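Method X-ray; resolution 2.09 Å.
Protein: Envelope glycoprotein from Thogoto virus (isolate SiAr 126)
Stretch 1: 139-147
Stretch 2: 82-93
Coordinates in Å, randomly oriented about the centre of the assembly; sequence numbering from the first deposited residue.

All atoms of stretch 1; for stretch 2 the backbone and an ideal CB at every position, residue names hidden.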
ATOM      1  N   ASP B 139     -10.315  36.187  24.488  1.00 37.36           N
ATOM      2  CA  ASP B 139     -11.200  35.396  23.636  1.00 34.13           C
ATOM      3  C   ASP B 139     -10.817  33.931  23.771  1.00 35.83           C
ATOM      4  O   ASP B 139      -9.755  33.578  24.297  1.00 35.09           O
ATOM      5  CB  ASP B 139     -11.165  35.867  22.172  1.00 37.70           C
ATOM      6  CG  ASP B 139     -12.401  35.421  21.374  1.00 47.78           C
ATOM      7  OD1 ASP B 139     -13.322  34.797  21.971  1.00 39.96           O
ATOM      8  OD2 ASP B 139     -12.436  35.684  20.150  1.00 42.72           O
ATOM      9  N   TRP B 140     -11.718  33.066  23.317  1.00 32.90           N
ATOM     10  CA  TRP B 140     -11.594  31.639  23.571  1.00 32.82           C
ATOM     11  C   TRP B 140     -11.716  30.858  22.276  1.00 33.79           C
ATOM     12  O   TRP B 140     -12.386  31.290  21.336  1.00 36.28           O
ATOM     13  CB  TRP B 140     -12.677  31.154  24.566  1.00 33.77           C
ATOM     14  CG  TRP B 140     -12.489  31.709  25.932  1.00 34.13           C
ATOM     15  CD1 TRP B 140     -12.844  32.962  26.368  1.00 34.51           C
ATOM     16  CD2 TRP B 140     -11.855  31.062  27.037  1.00 39.94           C
ATOM     17  NE1 TRP B 140     -12.491  33.118  27.684  1.00 36.44           N
ATOM     18  CE2 TRP B 140     -11.864  31.980  28.118  1.00 39.60           C
ATOM     19  CE3 TRP B 140     -11.283  29.792  27.228  1.00 33.95           C
ATOM     20  CZ2 TRP B 140     -11.330  31.667  29.370  1.00 36.93           C
ATOM     21  CZ3 TRP B 140     -10.747  29.481  28.460  1.00 34.22           C
ATOM     22  CH2 TRP B 140     -10.781  30.420  29.527  1.00 36.05           C
ATOM     23  N   ARG B 141     -11.083  29.686  22.250  1.00 32.06           N
ATOM     24  CA  ARG B 141     -11.371  28.668  21.248  1.00 31.90           C
ATOM     25  C   ARG B 141     -11.645  27.359  21.972  1.00 35.23           C
ATOM     26  O   ARG B 141     -11.085  27.090  23.041  1.00 35.40           O
ATOM     27  CB  ARG B 141     -10.232  28.470  20.235  1.00 31.39           C
ATOM     28  CG  ARG B 141      -8.994  27.780  20.814  1.00 35.01           C
ATOM     29  CD  ARG B 141      -7.757  27.998  19.941  1.00 32.23           C
ATOM     30  NE  ARG B 141      -8.027  27.584  18.559  1.00 36.07           N
ATOM     31  CZ  ARG B 141      -7.621  26.438  18.017  1.00 40.13           C
ATOM     32  NH1 ARG B 141      -6.916  25.569  18.726  1.00 31.49           N
ATOM     33  NH2 ARG B 141      -7.920  26.157  16.757  1.00 30.98           N
ATOM     34  N   CYS B 142     -12.521  26.553  21.387  1.00 34.60           N
ATOM     35  CA  CYS B 142     -12.734  25.211  21.913  1.00 36.77           C
ATOM     36  C   CYS B 142     -13.338  24.351  20.818  1.00 39.12           C
ATOM     37  O   CYS B 142     -13.891  24.856  19.836  1.00 37.04           O
ATOM     38  CB  CYS B 142     -13.623  25.232  23.160  1.00 38.83           C
ATOM     39  SG  CYS B 142     -15.279  25.886  22.866  1.00 50.78           S
ATOM     40  N   GLY B 143     -13.223  23.047  20.993  1.00 35.76           N
ATOM     41  CA  GLY B 143     -13.761  22.129  20.008  1.00 35.46           C
ATOM     42  C   GLY B 143     -13.724  20.721  20.553  1.00 38.04           C
ATOM     43  O   GLY B 143     -12.987  20.420  21.500  1.00 37.35           O
ATOM     44  N   VAL B 144     -14.532  19.855  19.944  1.00 35.90           N
ATOM     45  CA  VAL B 144     -14.646  18.478  20.414  1.00 38.31           C
ATOM     46  C   VAL B 144     -14.932  17.582  19.218  1.00 44.03           C
ATOM     47  O   VAL B 144     -15.620  17.984  18.272  1.00 48.29           O
ATOM     48  CB  VAL B 144     -15.730  18.337  21.500  1.00 36.60           C
ATOM     49  CG1 VAL B 144     -17.111  18.683  20.937  1.00 44.47           C
ATOM     50  CG2 VAL B 144     -15.734  16.918  22.106  1.00 39.96           C
ATOM     51  N   THR B 145     -14.379  16.372  19.253  1.00 44.44           N
ATOM     52  CA  THR B 145     -14.743  15.329  18.309  1.00 41.76           C
ATOM     53  C   THR B 145     -14.972  14.031  19.070  1.00 44.33           C
ATOM     54  O   THR B 145     -14.346  13.773  20.103  1.00 40.68           O
ATOM     55  CB  THR B 145     -13.666  15.116  17.215  1.00 49.88           C
ATOM     56  OG1 THR B 145     -14.228  14.383  16.118  1.00 53.36           O
ATOM     57  CG2 THR B 145     -12.472  14.323  17.750  1.00 49.38           C
ATOM     58  N   THR B 146     -15.887  13.223  18.550  1.00 43.14           N
ATOM     59  CA  THR B 146     -16.076  11.843  18.992  1.00 53.44           C
ATOM     60  C   THR B 146     -15.989  10.987  17.740  1.00 52.48           C
ATOM     61  O   THR B 146     -16.830  11.113  16.844  1.00 45.96           O
ATOM     62  CB  THR B 146     -17.416  11.633  19.698  1.00 56.89           C
ATOM     63  OG1 THR B 146     -18.483  12.031  18.824  1.00 63.85           O
ATOM     64  CG2 THR B 146     -17.480  12.437  20.992  1.00 52.99           C
ATOM     65  N   SER B 147     -14.951  10.168  17.648  1.00 40.71           N
ATOM     66  CA  SER B 147     -14.716   9.457  16.399  1.00 49.81           C
ATOM     67  C   SER B 147     -14.293   8.028  16.682  1.00 46.40           C
ATOM     68  O   SER B 147     -13.609   7.760  17.680  1.00 48.52           O
ATOM     69  CB  SER B 147     -13.636  10.144  15.542  1.00 44.00           C
ATOM     70  OG  SER B 147     -13.941  11.531  15.351  1.00 54.05           O
ATOM     71  N   UNK B  82     -18.959  15.221  29.191  1.00 53.77           N
ATOM     72  CA  UNK B  82     -20.129  16.028  28.871  1.00 51.85           C
ATOM     73  C   UNK B  82     -20.020  16.618  27.472  1.00 55.83           C
ATOM     74  O   UNK B  82     -21.019  16.702  26.747  1.00 55.67           O
ATOM     75  CB  UNK B  82     -20.305  17.145  29.902  1.00 51.85           C
ATOM     76  N   UNK B  83     -18.810  17.024  27.069  1.00 53.85           N
ATOM     77  CA  UNK B  83     -18.625  17.546  25.718  1.00 48.95           C
ATOM     78  C   UNK B  83     -18.967  16.493  24.678  1.00 51.20           C
ATOM     79  O   UNK B  83     -19.667  16.776  23.700  1.00 51.53           O
ATOM     80  CB  UNK B  83     -17.187  18.031  25.522  1.00 48.95           C
ATOM     81  N   UNK B  84     -18.482  15.267  24.876  1.00 46.78           N
ATOM     82  CA  UNK B  84     -18.728  14.215  23.898  1.00 58.16           C
ATOM     83  C   UNK B  84     -20.204  13.904  23.719  1.00 60.74           C
ATOM     84  O   UNK B  84     -20.702  13.795  22.591  1.00 60.20           O
ATOM     85  CB  UNK B  84     -17.986  12.942  24.309  1.00 58.16           C
ATOM     86  N   UNK B  85     -20.930  13.772  24.829  1.00 59.74           N
ATOM     87  CA  UNK B  85     -22.355  13.462  24.730  1.00 66.52           C
ATOM     88  C   UNK B  85     -23.144  14.637  24.166  1.00 64.12           C
ATOM     89  O   UNK B  85     -23.980  14.456  23.273  1.00 62.74           O
ATOM     90  CB  UNK B  85     -22.909  13.072  26.102  1.00 66.52           C
ATOM     91  N   UNK B  86     -22.878  15.856  24.644  1.00 60.89           N
ATOM     92  CA  UNK B  86     -23.612  17.014  24.141  1.00 61.08           C
ATOM     93  C   UNK B  86     -23.165  17.435  22.750  1.00 57.11           C
ATOM     94  O   UNK B  86     -23.923  18.114  22.052  1.00 54.50           O
ATOM     95  CB  UNK B  86     -23.453  18.191  25.106  1.00 61.08           C
ATOM     96  N   UNK B  87     -21.962  17.035  22.332  1.00 56.27           N
ATOM     97  CA  UNK B  87     -21.358  17.501  21.083  1.00 56.92           C
ATOM     98  C   UNK B  87     -21.220  19.016  21.090  1.00 55.45           C
ATOM     99  O   UNK B  87     -21.496  19.691  20.095  1.00 56.67           O
ATOM    100  CB  UNK B  87     -22.190  17.052  19.880  1.00 56.92           C
ATOM    101  N   UNK B  88     -20.796  19.551  22.234  1.00 54.09           N
ATOM    102  CA  UNK B  88     -20.551  20.977  22.408  1.00 52.63           C
ATOM    103  C   UNK B  88     -19.352  21.167  23.325  1.00 51.50           C
ATOM    104  O   UNK B  88     -18.991  20.277  24.095  1.00 51.15           O
ATOM    105  CB  UNK B  88     -21.785  21.684  22.972  1.00 52.63           C
ATOM    106  N   UNK B  89     -18.737  22.346  23.237  1.00 45.51           N
ATOM    107  CA  UNK B  89     -17.629  22.700  24.109  1.00 46.25           C
ATOM    108  C   UNK B  89     -17.988  23.951  24.904  1.00 51.54           C
ATOM    109  O   UNK B  89     -18.888  24.715  24.539  1.00 55.87           O
ATOM    110  CB  UNK B  89     -16.348  22.918  23.302  1.00 46.25           C
ATOM    111  N   UNK B  90     -17.272  24.162  25.997  1.00 47.46           N
ATOM    112  CA  UNK B  90     -17.482  25.336  26.828  1.00 44.82           C
ATOM    113  C   UNK B  90     -16.270  26.261  26.769  1.00 44.67           C
ATOM    114  O   UNK B  90     -15.166  25.856  26.402  1.00 46.12           O
ATOM    115  CB  UNK B  90     -17.768  24.923  28.273  1.00 44.82           C
ATOM    116  N   UNK B  91     -16.488  27.512  27.171  1.00 48.98           N
ATOM    117  CA  UNK B  91     -15.422  28.500  27.182  1.00 45.73           C
ATOM    118  C   UNK B  91     -15.806  29.625  28.144  1.00 43.58           C
ATOM    119  O   UNK B  91     -16.943  29.700  28.622  1.00 42.91           O
ATOM    120  CB  UNK B  91     -15.161  29.042  25.775  1.00 45.73           C
ATOM    121  N   UNK B  92     -14.832  30.503  28.425  1.00 38.01           N
ATOM    122  CA  UNK B  92     -15.006  31.551  29.416  1.00 41.81           C
ATOM    123  C   UNK B  92     -15.588  32.827  28.838  1.00 46.99           C
ATOM    124  O   UNK B  92     -15.970  32.905  27.671  1.00 45.70           O
ATOM    125  CB  UNK B  92     -13.664  31.859  30.083  1.00 41.81           C
ATOM    126  N   UNK B  93     -15.666  33.850  29.693  1.00 37.79           N
ATOM    127  CA  UNK B  93     -16.119  35.160  29.242  1.00 43.44           C
ATOM    128  C   UNK B  93     -15.100  35.780  28.296  1.00 43.73           C
ATOM    129  O   UNK B  93     -13.893  35.588  28.440  1.00 41.84           O
ATOM    130  CB  UNK B  93     -16.367  36.084  30.436  1.00 43.44           C
TER

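Position 82 lies on a helical turn, and its ideal CB has nothing of stretch 1 within 5.5 Å, so many residues would suit; it is Leu-82.

At 83 CA-to-CB points toward the strand, and the ideal CB lies 3.9 Å from Val-144 CG2. An apolar side chain is favoured, and a long one could follow the strand toward Cys-142. The residue is Trp-83. Its ring reaches along the strand, CZ3 lying 3.7 Å from Gly-143 O and CH2 4.4 Å from Cys-142 CB.

Position 84 has ordinary helical angles, so phi and psi demand no special residue. Space does: an ideal CB would sit a tight 3.4 Å from Thr-146 CG2. Glycine or alanine would be the likeliest choices. Gly-84 lets its CA approach Thr-146 CG2 to 3.6 Å.

Positions 85 and 86 point away and sideways, with no stretch 1 atom near, and small polar residues are among many possibilities. They are Ser-85 and Ser-86; Ser-86 OG turns back to donate to Leu-82 O (2.6 Å).

Position 87 leaves the helix with positive phi (59°), which favours glycine or asparagine but does not exclude others. CA-to-CB runs sideways, yet a longer polar side chain could reach the Thr-146 hydroxyl. His-87 does so: CE1 lies 3.4 Å from Thr-146 OG1, near the ring plane, and a water joins ND1 (2.7 Å from its O) to Thr-146 OG1 (a weak 3.4 Å from the same O).

Position 88 is extended and points away, tolerating most residues; it is Gln-88.

At 89 the ideal CB stands just 3.2 Å from Cys-142 SG, too close for an ordinary side chain to pass comfortably but apt for a disulfide. Cys-89 SG bonds Cys-142 SG at 2.1 Å, chi3 61°, tying the strands covalently.

Position 90 points away, with little to select a type; it is Ser-90.

At 91 the CB faces Trp-140 CB (3.5 Å) and Cys-142 SG (4.3 Å), an apolar setting. Tyr-91 packs its CB there, while its ring, with CD2 3.8 Å from Cys-142 SG, leads away from the strand.

Position 92 is decisive: an ideal CB would clash with Trp-140 CZ2 at 2.4 Å, requiring glycine. Gly-92 CA lies over the indole face, 3.6 Å from the five-membered ring centroid, a CH-pi contact.

At 93 CA-to-CB points away and no stretch 1 atom lies within 5.5 Å of the ideal CB, so many residues, polar ones included, would suit; any of them offers its backbone O to Trp-140 NE1, which donates to it (2.9 Å). The residue is Asp-93, whose carboxylate is hydrogen-bonded elsewhere in the structure.

Stretch 2 82-93: LWGSSHQCSYGD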
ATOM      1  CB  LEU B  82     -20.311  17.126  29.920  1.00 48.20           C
ATOM      2  CG  LEU B  82     -21.415  18.156  29.660  1.00 60.30           C
ATOM      3  CD1 LEU B  82     -22.765  17.495  29.428  1.00 56.14           C
ATOM      4  CD2 LEU B  82     -21.491  19.168  30.816  1.00 62.24           C
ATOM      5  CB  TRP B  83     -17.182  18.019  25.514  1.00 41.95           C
ATOM      6  CG  TRP B  83     -16.770  19.266  26.267  1.00 43.38           C
ATOM      7  CD1 TRP B  83     -17.422  19.866  27.315  1.00 45.09           C
ATOM      8  CD2 TRP B  83     -15.591  20.049  26.024  1.00 40.39           C
ATOM      9  NE1 TRP B  83     -16.713  20.973  27.734  1.00 48.26           N
ATOM     10  CE2 TRP B  83     -15.593  21.110  26.954  1.00 42.59           C
ATOM     11  CE3 TRP B  83     -14.538  19.958  25.106  1.00 42.54           C
ATOM     12  CZ2 TRP B  83     -14.578  22.066  26.999  1.00 41.75           C
ATOM     13  CZ3 TRP B  83     -13.527  20.914  25.150  1.00 36.69           C
ATOM     14  CH2 TRP B  83     -13.561  21.956  26.090  1.00 36.64           C
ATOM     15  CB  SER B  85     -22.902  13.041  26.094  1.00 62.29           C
ATOM     16  OG  SER B  85     -22.385  13.860  27.123  1.00 69.18           O
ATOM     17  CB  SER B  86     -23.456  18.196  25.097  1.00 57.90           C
ATOM     18  OG  SER B  86     -22.086  18.528  25.262  1.00 62.85           O
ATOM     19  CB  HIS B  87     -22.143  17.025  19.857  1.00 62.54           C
ATOM     20  CG  HIS B  87     -22.233  15.533  19.745  1.00 62.33           C
ATOM     21  ND1 HIS B  87     -21.154  14.747  19.400  1.00 65.68           N
ATOM     22  CD2 HIS B  87     -23.270  14.684  19.940  1.00 61.07           C
ATOM     23  CE1 HIS B  87     -21.522  13.479  19.388  1.00 69.14           C
ATOM     24  NE2 HIS B  87     -22.801  13.414  19.710  1.00 78.27           N
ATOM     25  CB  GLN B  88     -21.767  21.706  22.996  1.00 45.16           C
ATOM     26  CG  GLN B  88     -22.919  21.885  22.035  1.00 64.00           C
ATOM     27  CD  GLN B  88     -23.925  22.894  22.552  1.00 83.43           C
ATOM     28  OE1 GLN B  88     -23.901  24.075  22.177  1.00 80.29           O
ATOM     29  NE2 GLN B  88     -24.806  22.439  23.436  1.00 87.72           N
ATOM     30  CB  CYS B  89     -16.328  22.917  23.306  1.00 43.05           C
ATOM     31  SG  CYS B  89     -16.302  24.288  22.057  1.00 79.48           S
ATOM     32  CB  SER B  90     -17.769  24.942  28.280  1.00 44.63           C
ATOM     33  OG  SER B  90     -16.657  24.286  28.851  1.00 51.33           O
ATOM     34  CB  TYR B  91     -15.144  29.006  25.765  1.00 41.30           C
ATOM     35  CG  TYR B  91     -16.328  29.646  25.060  1.00 44.66           C
ATOM     36  CD1 TYR B  91     -16.561  31.017  25.164  1.00 44.65           C
ATOM     37  CD2 TYR B  91     -17.201  28.889  24.270  1.00 53.49           C
ATOM     38  CE1 TYR B  91     -17.631  31.618  24.512  1.00 45.71           C
ATOM     39  CE2 TYR B  91     -18.282  29.490  23.608  1.00 49.31           C
ATOM     40  CZ  TYR B  91     -18.487  30.859  23.735  1.00 56.68           C
ATOM     41  OH  TYR B  91     -19.542  31.489  23.103  1.00 57.59           O
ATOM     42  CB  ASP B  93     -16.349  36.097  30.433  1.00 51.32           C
ATOM     43  CG  ASP B  93     -17.530  35.667  31.296  1.00 63.94           C
ATOM     44  OD1 ASP B  93     -18.563  35.244  30.726  1.00 63.90           O
ATOM     45  OD2 ASP B  93     -17.419  35.745  32.542  1.00 68.72           O
TER
HETATM   46  O   HOH W   1     -18.614  15.474  18.737  1.00 61.55           O
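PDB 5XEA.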